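Local atomic coordinates of endoglycosidase (Bacteroides thetaiotaomicron, PDB entry 6Q64), a protein that probably hydrolyses O-glycosidic bonds of complex N-glycans as a family 18 endoglycosidase with a TIM-barrel fold. Residues T219-L224 with S245-H250; I282-E287 with G310-D315; S300-L305 with T318-S323. The protein carries 1 engineered substitution. One frame throughout, in Å; residues are numbered along the deposited sequence.

Interaction 1: T219-L224 with S245-H250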
loop_
_atom_site.group_PDB
_atom_site.type_symbol
_atom_site.label_atom_id
_atom_site.label_comp_id
_atom_site.label_asym_id
_atom_site.label_seq_id
_atom_site.Cartn_x
_atom_site.Cartn_y
_atom_site.Cartn_z
ATOM N N THR A 219 1.488 17.572 7.531
ATOM C CA THR A 219 2.872 17.916 7.092
ATOM C C THR A 219 3.329 16.998 5.957
ATOM O O THR A 219 3.961 17.502 5.025
ATOM C CB THR A 219 3.922 17.802 8.200
ATOM O OG1 THR A 219 3.496 18.491 9.379
ATOM C CG2 THR A 219 5.256 18.360 7.747
ATOM N N LEU A 220 3.026 15.704 6.032
ATOM C CA LEU A 220 3.254 14.764 4.904
ATOM C C LEU A 220 2.445 15.211 3.677
ATOM O O LEU A 220 3.075 15.384 2.640
ATOM C CB LEU A 220 2.902 13.347 5.339
ATOM C CG LEU A 220 3.762 12.794 6.469
ATOM C CD1 LEU A 220 3.200 11.493 7.022
ATOM C CD2 LEU A 220 5.186 12.588 5.987
ATOM N N SER A 221 1.131 15.452 3.773
ATOM C CA SER A 221 0.336 15.913 2.601
ATOM C C SER A 221 0.945 17.193 2.027
ATOM O O SER A 221 1.134 17.243 0.802
ATOM C CB SER A 221 -1.146 16.089 2.864
ATOM O OG SER A 221 -1.886 15.067 2.189
ATOM N N ALA A 222 1.267 18.179 2.863
ATOM C CA ALA A 222 1.676 19.524 2.390
ATOM C C ALA A 222 2.841 19.326 1.435
ATOM O O ALA A 222 2.949 20.058 0.430
ATOM C CB ALA A 222 2.065 20.425 3.541
ATOM N N ARG A 223 3.669 18.339 1.763
ATOM C CA ARG A 223 4.969 18.153 1.090
ATOM C C ARG A 223 4.797 17.225 -0.105
ATOM O O ARG A 223 5.113 17.644 -1.232
ATOM C CB ARG A 223 6.039 17.651 2.057
ATOM C CG ARG A 223 7.398 18.208 1.677
ATOM C CD ARG A 223 8.423 18.136 2.772
ATOM N NE ARG A 223 9.686 17.717 2.189
ATOM C CZ ARG A 223 10.793 17.494 2.882
ATOM N NH1 ARG A 223 11.896 17.096 2.265
ATOM N NH2 ARG A 223 10.792 17.667 4.195
ATOM N N LEU A 224 4.287 16.022 0.105
ATOM C CA LEU A 224 4.401 15.005 -0.959
ATOM C C LEU A 224 3.131 14.982 -1.823
ATOM O O LEU A 224 3.171 14.377 -2.916
ATOM C CB LEU A 224 4.845 13.671 -0.339
ATOM C CG LEU A 224 4.007 13.114 0.793
ATOM C CD1 LEU A 224 2.626 12.924 0.279
ATOM C CD2 LEU A 224 4.567 11.804 1.330
ATOM N N SER A 245 -9.294 12.505 6.246
ATOM C CA SER A 245 -9.387 11.436 5.230
ATOM C C SER A 245 -9.123 12.001 3.818
ATOM O O SER A 245 -8.626 11.263 2.964
ATOM C CB SER A 245 -10.706 10.696 5.334
ATOM O OG SER A 245 -11.671 11.236 4.445
ATOM N N LYS A 246 -9.453 13.254 3.534
ATOM C CA LYS A 246 -9.217 13.810 2.176
ATOM C C LYS A 246 -7.713 13.924 1.918
ATOM O O LYS A 246 -7.329 14.052 0.768
ATOM C CB LYS A 246 -9.915 15.158 2.002
ATOM C CG LYS A 246 -11.433 15.056 2.022
ATOM C CD LYS A 246 -12.160 16.382 1.906
ATOM C CE LYS A 246 -13.660 16.213 1.771
ATOM N NZ LYS A 246 -14.372 17.220 2.577
ATOM N N LEU A 247 -6.885 13.857 2.952
ATOM C CA LEU A 247 -5.421 14.050 2.809
ATOM C C LEU A 247 -4.709 12.702 2.604
ATOM O O LEU A 247 -3.459 12.717 2.372
ATOM C CB LEU A 247 -4.905 14.743 4.069
ATOM C CG LEU A 247 -5.273 16.208 4.249
ATOM C CD1 LEU A 247 -4.497 16.752 5.434
ATOM C CD2 LEU A 247 -5.000 17.036 2.997
ATOM N N VAL A 248 -5.471 11.611 2.654
ATOM C CA VAL A 248 -4.982 10.215 2.547
ATOM C C VAL A 248 -5.603 9.510 1.338
ATOM O O VAL A 248 -6.833 9.418 1.245
ATOM C CB VAL A 248 -5.314 9.496 3.848
ATOM C CG1 VAL A 248 -5.091 8.008 3.731
ATOM C CG2 VAL A 248 -4.500 10.091 4.971
ATOM N N ASP A 249 -4.759 8.958 0.472
ATOM C CA ASP A 249 -5.160 8.546 -0.887
ATOM C C ASP A 249 -5.840 7.175 -0.815
ATOM O O ASP A 249 -6.692 6.908 -1.705
ATOM C CB ASP A 249 -3.949 8.638 -1.812
ATOM C CG ASP A 249 -3.405 10.050 -1.932
ATOM O OD1 ASP A 249 -4.180 10.930 -2.345
ATOM O OD2 ASP A 249 -2.220 10.259 -1.585
ATOM N N HIS A 250 -5.515 6.328 0.167
ATOM C CA HIS A 250 -6.185 4.999 0.310
ATOM C C HIS A 250 -6.269 4.582 1.771
ATOM O O HIS A 250 -5.345 4.887 2.551
ATOM C CB HIS A 250 -5.453 3.848 -0.400
ATOM C CG HIS A 250 -5.576 3.886 -1.878
ATOM N ND1 HIS A 250 -4.626 4.479 -2.659
ATOM C CD2 HIS A 250 -6.552 3.473 -2.710
ATOM C CE1 HIS A 250 -5.000 4.427 -3.931
ATOM N NE2 HIS A 250 -6.185 3.826 -3.985
#
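Ser221 holds its OG in a skewed rotamer (chi1 -109°), roughly midway between two staggered positions, and from there the hydroxyl points at the backbone carbonyl of Leu247. On the other side, CG of Leu247 lies anti to its own carbonyl carbon and beside the backbone N (chi1 -72°), which leaves CB and CD2 beside the serine. Ser221 OG donates to Leu247 O over 2.8 Å, a weak bond despite its length. The serine hydroxyl oxygen also rests against the leucine's aliphatic part, with Ser221 OG 3.6 Å from Leu247 CB, while Ser221 CB approaches Leu247 CD2 at 4.0 Å. One polar link and a small apolar patch thus join the two residues. Leu247 occupies the third position of a type I turn from Ser245 to Val248, closed by Val248 N to Ser245 O at 3.2 Å. The turn is also held by Lys279, whose NZ donates to the carbonyl oxygens of Ser245 and Val248, and by Arg225, whose NH1 hydrogen-bonds to Lys246 O and whose NH2 forms a salt bridge with Asp249 OD1. Leu247 leans further onto Ile217 and Glu218 of the same helix 211-224. The contact therefore joins helix 211-224 to the loop running from helix 242-245 into strand 251-254; Leu220 of the same helix packs on Leu231 of strand 230-235 and on Cys174 of helix 162-179.

Interaction 2: I282-E287 with G310-D315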
loop_
_atom_site.group_PDB
_atom_site.type_symbol
_atom_site.label_atom_id
_atom_site.label_comp_id
_atom_site.label_asym_id
_atom_site.label_seq_id
_atom_site.Cartn_x
_atom_site.Cartn_y
_atom_site.Cartn_z
ATOM N N ILE A 282 -8.567 -3.856 0.412
ATOM C CA ILE A 282 -8.645 -4.978 1.382
ATOM C C ILE A 282 -7.588 -6.007 0.994
ATOM O O ILE A 282 -7.378 -6.247 -0.205
ATOM C CB ILE A 282 -10.054 -5.563 1.455
ATOM C CG1 ILE A 282 -10.769 -5.551 0.100
ATOM C CG2 ILE A 282 -10.830 -4.793 2.498
ATOM C CD1 ILE A 282 -12.081 -6.331 0.082
ATOM N N THR A 283 -6.915 -6.540 2.004
ATOM C CA THR A 283 -5.694 -7.342 1.850
ATOM C C THR A 283 -5.865 -8.655 2.589
ATOM O O THR A 283 -6.557 -8.738 3.641
ATOM C CB THR A 283 -4.450 -6.604 2.346
ATOM O OG1 THR A 283 -4.482 -6.502 3.776
ATOM C CG2 THR A 283 -4.323 -5.249 1.684
ATOM N N VAL A 284 -5.195 -9.641 2.034
ATOM C CA VAL A 284 -5.213 -11.018 2.556
ATOM C C VAL A 284 -3.784 -11.418 2.983
ATOM O O VAL A 284 -2.812 -10.660 2.680
ATOM C CB VAL A 284 -5.883 -11.884 1.486
ATOM C CG1 VAL A 284 -4.973 -12.092 0.294
ATOM C CG2 VAL A 284 -6.343 -13.193 2.089
ATOM N N GLU A 285 -3.663 -12.492 3.772
ATOM C CA GLU A 285 -2.417 -12.802 4.532
ATOM C C GLU A 285 -1.705 -13.970 3.846
ATOM O O GLU A 285 -2.194 -15.117 3.923
ATOM C CB GLU A 285 -2.768 -12.950 6.016
ATOM C CG GLU A 285 -1.881 -13.836 6.861
ATOM C CD GLU A 285 -0.381 -13.805 6.670
ATOM O OE1 GLU A 285 0.317 -13.120 7.473
ATOM O OE2 GLU A 285 0.081 -14.533 5.765
ATOM N N PHE A 286 -0.593 -13.652 3.185
ATOM C CA PHE A 286 0.045 -14.514 2.159
ATOM C C PHE A 286 1.311 -15.189 2.708
ATOM O O PHE A 286 1.692 -16.224 2.146
ATOM C CB PHE A 286 0.243 -13.707 0.874
ATOM C CG PHE A 286 -0.706 -14.089 -0.230
ATOM C CD1 PHE A 286 -1.951 -14.609 0.062
ATOM C CD2 PHE A 286 -0.335 -13.957 -1.556
ATOM C CE1 PHE A 286 -2.809 -14.993 -0.946
ATOM C CE2 PHE A 286 -1.204 -14.332 -2.566
ATOM C CZ PHE A 286 -2.440 -14.851 -2.259
ATOM N N GLU A 287 1.895 -14.665 3.792
ATOM C CA GLU A 287 2.856 -15.402 4.652
ATOM C C GLU A 287 2.263 -16.780 4.983
ATOM O O GLU A 287 2.999 -17.757 4.927
ATOM C CB GLU A 287 3.218 -14.516 5.841
ATOM C CG GLU A 287 4.025 -15.178 6.944
ATOM C CD GLU A 287 4.751 -14.177 7.840
ATOM O OE1 GLU A 287 5.928 -13.915 7.562
ATOM O OE2 GLU A 287 4.122 -13.622 8.781
ATOM N N GLY A 310 -9.357 -20.378 -3.139
ATOM C CA GLY A 310 -8.931 -18.956 -3.205
ATOM C C GLY A 310 -10.096 -17.948 -3.170
ATOM O O GLY A 310 -9.928 -16.768 -3.655
ATOM N N ASN A 311 -11.242 -18.352 -2.603
ATOM C CA ASN A 311 -12.507 -17.581 -2.704
ATOM C C ASN A 311 -12.415 -16.300 -1.845
ATOM O O ASN A 311 -13.023 -15.334 -2.260
ATOM C CB ASN A 311 -13.736 -18.474 -2.495
ATOM C CG ASN A 311 -13.856 -18.991 -1.092
ATOM O OD1 ASN A 311 -12.871 -18.995 -0.363
ATOM N ND2 ASN A 311 -15.060 -19.391 -0.702
ATOM N N GLN A 312 -11.597 -16.242 -0.790
ATOM C CA GLN A 312 -11.280 -14.993 -0.032
ATOM C C GLN A 312 -10.772 -13.957 -1.028
ATOM O O GLN A 312 -11.482 -12.983 -1.269
ATOM C CB GLN A 312 -10.289 -15.200 1.124
ATOM C CG GLN A 312 -10.003 -13.960 1.967
ATOM C CD GLN A 312 -9.322 -14.208 3.304
ATOM O OE1 GLN A 312 -8.140 -14.552 3.441
ATOM N NE2 GLN A 312 -10.069 -13.971 4.358
ATOM N N ILE A 313 -9.611 -14.140 -1.638
ATOM C CA ILE A 313 -9.013 -13.068 -2.497
ATOM C C ILE A 313 -9.919 -12.768 -3.706
ATOM O O ILE A 313 -9.852 -11.657 -4.272
ATOM C CB ILE A 313 -7.580 -13.407 -2.937
ATOM C CG1 ILE A 313 -6.895 -12.173 -3.536
ATOM C CG2 ILE A 313 -7.582 -14.598 -3.883
ATOM C CD1 ILE A 313 -5.383 -12.206 -3.502
ATOM N N LEU A 314 -10.752 -13.697 -4.138
ATOM C CA LEU A 314 -11.499 -13.438 -5.392
ATOM C C LEU A 314 -12.753 -12.665 -5.026
ATOM O O LEU A 314 -13.167 -11.821 -5.844
ATOM C CB LEU A 314 -11.829 -14.752 -6.108
ATOM C CG LEU A 314 -10.627 -15.605 -6.509
ATOM C CD1 LEU A 314 -11.087 -16.903 -7.132
ATOM C CD2 LEU A 314 -9.730 -14.851 -7.461
ATOM N N ASP A 315 -13.326 -12.979 -3.855
ATOM C CA ASP A 315 -14.472 -12.231 -3.304
ATOM C C ASP A 315 -14.032 -10.784 -3.152
ATOM O O ASP A 315 -14.756 -9.881 -3.626
ATOM C CB ASP A 315 -14.940 -12.792 -1.966
ATOM C CG ASP A 315 -16.254 -12.185 -1.502
ATOM O OD1 ASP A 315 -17.208 -12.111 -2.341
ATOM O OD2 ASP A 315 -16.289 -11.756 -0.323
#
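In the beta-alpha-beta crossover of the TIM barrel that runs from strand 280-285 through helix 311-317 to strand 329-333, Val284 near the end of the first strand meets Ile313 in the first turn of the helix. Val284 CG1 touches Ile313 CD1 at 3.8 Å, the two side chains crossing at about a right angle. The isoleucine gets there by stretching out: its CG1 is anti to the backbone N (chi1 -167°), and the chain continues extended, so that CD1 leads the contact. The same methyl comes within 4.1 Å of Phe286 CZ, approaching the ring obliquely at its far end. Thr332 of strand 329-333 touches Val284, Phe286 and Ile313 and so completes the cluster. Gln312 also lies beside Val284, but the closeness of its OE1 to a valine methyl is doubtful; its amide NE2 donates to Tyr256 O. Glu285, at the N-cap of helix 286-289, caps Gln288 N with its OE2. All the touching residues are buried. What joins strand and helix here is methyl and ring carbon, and such contacts, lacking directional bonds, depend on shape and on exclusion of water.

Interaction 3: S300-L305 with T318-S323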
loop_
_atom_site.group_PDB
_atom_site.type_symbol
_atom_site.label_atom_id
_atom_site.label_comp_id
_atom_site.label_asym_id
_atom_site.label_seq_id
_atom_site.Cartn_x
_atom_site.Cartn_y
_atom_site.Cartn_z
ATOM N N SER A 300 -18.162 -16.712 0.353
ATOM C CA SER A 300 -18.416 -15.539 -0.516
ATOM C C SER A 300 -19.916 -15.389 -0.689
ATOM O O SER A 300 -20.624 -16.392 -0.666
ATOM C CB SER A 300 -17.750 -15.656 -1.874
ATOM O OG SER A 300 -18.040 -14.529 -2.695
ATOM N N VAL A 301 -20.315 -14.165 -0.983
ATOM C CA VAL A 301 -21.709 -13.752 -1.314
ATOM C C VAL A 301 -21.985 -14.137 -2.777
ATOM O O VAL A 301 -23.092 -13.927 -3.290
ATOM C CB VAL A 301 -21.827 -12.242 -1.010
ATOM C CG1 VAL A 301 -21.335 -11.399 -2.175
ATOM C CG2 VAL A 301 -23.216 -11.863 -0.567
ATOM N N ARG A 302 -20.956 -14.634 -3.449
ATOM C CA ARG A 302 -21.059 -15.182 -4.821
ATOM C C ARG A 302 -20.979 -16.694 -4.697
ATOM O O ARG A 302 -19.928 -17.241 -4.399
ATOM C CB ARG A 302 -19.956 -14.586 -5.689
ATOM C CG ARG A 302 -19.862 -13.073 -5.596
ATOM C CD ARG A 302 -19.245 -12.559 -6.856
ATOM N NE ARG A 302 -19.027 -11.124 -6.926
ATOM C CZ ARG A 302 -19.731 -10.276 -7.683
ATOM N NH1 ARG A 302 -20.744 -10.686 -8.418
ATOM N NH2 ARG A 302 -19.382 -9.008 -7.735
ATOM N N PRO A 303 -22.100 -17.418 -4.830
ATOM C CA PRO A 303 -22.079 -18.850 -4.553
ATOM C C PRO A 303 -21.029 -19.528 -5.447
ATOM O O PRO A 303 -20.265 -20.290 -4.936
ATOM C CB PRO A 303 -23.524 -19.294 -4.820
ATOM C CG PRO A 303 -24.116 -18.186 -5.692
ATOM C CD PRO A 303 -23.413 -16.918 -5.266
ATOM N N GLU A 304 -20.948 -19.157 -6.724
ATOM C CA GLU A 304 -20.050 -19.823 -7.703
ATOM C C GLU A 304 -18.578 -19.731 -7.261
ATOM O O GLU A 304 -17.828 -20.658 -7.541
ATOM C CB GLU A 304 -20.299 -19.289 -9.115
ATOM C CG GLU A 304 -19.779 -17.908 -9.376
ATOM C CD GLU A 304 -20.732 -16.788 -8.993
ATOM O OE1 GLU A 304 -20.428 -15.667 -9.414
ATOM O OE2 GLU A 304 -21.760 -17.021 -8.255
ATOM N N LEU A 305 -18.181 -18.695 -6.535
ATOM C CA LEU A 305 -16.811 -18.587 -5.965
ATOM C C LEU A 305 -16.543 -19.659 -4.893
ATOM O O LEU A 305 -15.371 -19.852 -4.587
ATOM C CB LEU A 305 -16.618 -17.196 -5.354
ATOM C CG LEU A 305 -15.841 -16.197 -6.200
ATOM C CD1 LEU A 305 -16.354 -16.140 -7.632
ATOM C CD2 LEU A 305 -15.888 -14.817 -5.558
ATOM N N THR A 318 -13.780 -8.691 -6.305
ATOM C CA THR A 318 -15.052 -8.512 -7.044
ATOM C C THR A 318 -16.127 -7.892 -6.128
ATOM O O THR A 318 -17.317 -7.975 -6.525
ATOM C CB THR A 318 -15.586 -9.835 -7.591
ATOM O OG1 THR A 318 -15.806 -10.657 -6.456
ATOM C CG2 THR A 318 -14.643 -10.525 -8.546
ATOM N N LEU A 319 -15.717 -7.308 -4.989
ATOM C CA LEU A 319 -16.603 -6.900 -3.867
ATOM C C LEU A 319 -17.408 -5.680 -4.284
ATOM O O LEU A 319 -16.793 -4.600 -4.396
ATOM C CB LEU A 319 -15.754 -6.547 -2.658
ATOM C CG LEU A 319 -16.532 -6.289 -1.383
ATOM C CD1 LEU A 319 -17.178 -7.551 -0.884
ATOM C CD2 LEU A 319 -15.628 -5.753 -0.298
ATOM N N ASP A 320 -18.693 -5.889 -4.588
ATOM C CA ASP A 320 -19.711 -4.839 -4.841
ATOM C C ASP A 320 -20.201 -4.409 -3.475
ATOM O O ASP A 320 -20.721 -5.251 -2.787
ATOM C CB ASP A 320 -20.816 -5.393 -5.740
ATOM C CG ASP A 320 -20.315 -5.591 -7.167
ATOM O OD1 ASP A 320 -19.294 -4.905 -7.515
ATOM O OD2 ASP A 320 -20.992 -6.350 -7.945
ATOM N N LEU A 321 -19.930 -3.183 -3.060
ATOM C CA LEU A 321 -20.423 -2.623 -1.758
ATOM C C LEU A 321 -21.901 -2.265 -1.797
ATOM O O LEU A 321 -22.528 -2.291 -2.842
ATOM C CB LEU A 321 -19.532 -1.436 -1.446
ATOM C CG LEU A 321 -18.146 -1.950 -1.110
ATOM C CD1 LEU A 321 -17.051 -1.228 -1.858
ATOM C CD2 LEU A 321 -17.942 -1.915 0.379
ATOM N N PRO A 322 -22.561 -1.990 -0.652
ATOM C CA PRO A 322 -24.032 -1.882 -0.635
ATOM C C PRO A 322 -24.498 -0.723 -1.535
ATOM O O PRO A 322 -25.500 -0.850 -2.171
ATOM C CB PRO A 322 -24.360 -1.688 0.829
ATOM C CG PRO A 322 -23.112 -2.196 1.549
ATOM C CD PRO A 322 -21.972 -1.748 0.671
ATOM N N SER A 323 -23.674 0.320 -1.637
ATOM C CA SER A 323 -23.894 1.444 -2.582
ATOM C C SER A 323 -23.924 0.963 -4.025
ATOM O O SER A 323 -24.422 1.691 -4.821
ATOM C CB SER A 323 -22.856 2.489 -2.424
ATOM O OG SER A 323 -21.666 2.121 -3.078
#
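Arg302 reaches across to Thr318 and Asp320, tying together the loops that lead into and out of helix 311-317 of the TIM barrel. Its backbone N is fixed first, in an ST turn, by Ser300 OG at 3.0 Å. From CB the chain leaves with CG anti to the carbonyl carbon (chi1 -49°) and runs extended to NE, passing Thr318 with Arg302 CD 4.0 Å from Thr318 OG1. NE then donates to Thr318 OG1 over 3.3 Å, a bent bond whose acceptor is tilted out of the guanidinium plane. NH2 makes the straighter bond: it meets Thr318 O at 2.6 Å with an N-H...O angle of 171°, in the plane of both the guanidinium and the carbonyl. The arginine thus grips one residue side-on, through a hydroxyl and a carbonyl. Thr318 OG1 is also bonded to Leu314 O and Asp315 O, at the end of the helix, and Tyr359 packs against Arg302, Leu305 and Thr318. A methionine in place of Arg302 would probably leave Thr318 O without this donor and Asp320 OD2 without its cationic mate. OD1 of the same aspartate pairs with Arg326. Arg302 NH2 also makes a salt bridge, weak as a hydrogen bond, to Asp320 OD2 at 3.1 Å, with the guanidinium and carboxylate planes turned 74° apart.

Interaction 1 comes first along the chain and closes before the others open. Its centre lies about 27 Å from that of interaction 2, on the opposite side of the chain's centre, and about 31 Å from that of interaction 3. Interactions 2 and 3 interleave: helix 311-317 begins in the former and is flanked by the loops of the latter. Their centres are about 14 Å apart and they touch directly, through a probable hydrogen bond between Asp315 OD1 and Ser300 OG and through Ile282 packing on Leu319. All three serve one eight-stranded parallel barrel: interaction 1 on one side of it, interactions 2 and 3 as a continuous patch around helix 311-317 on the other.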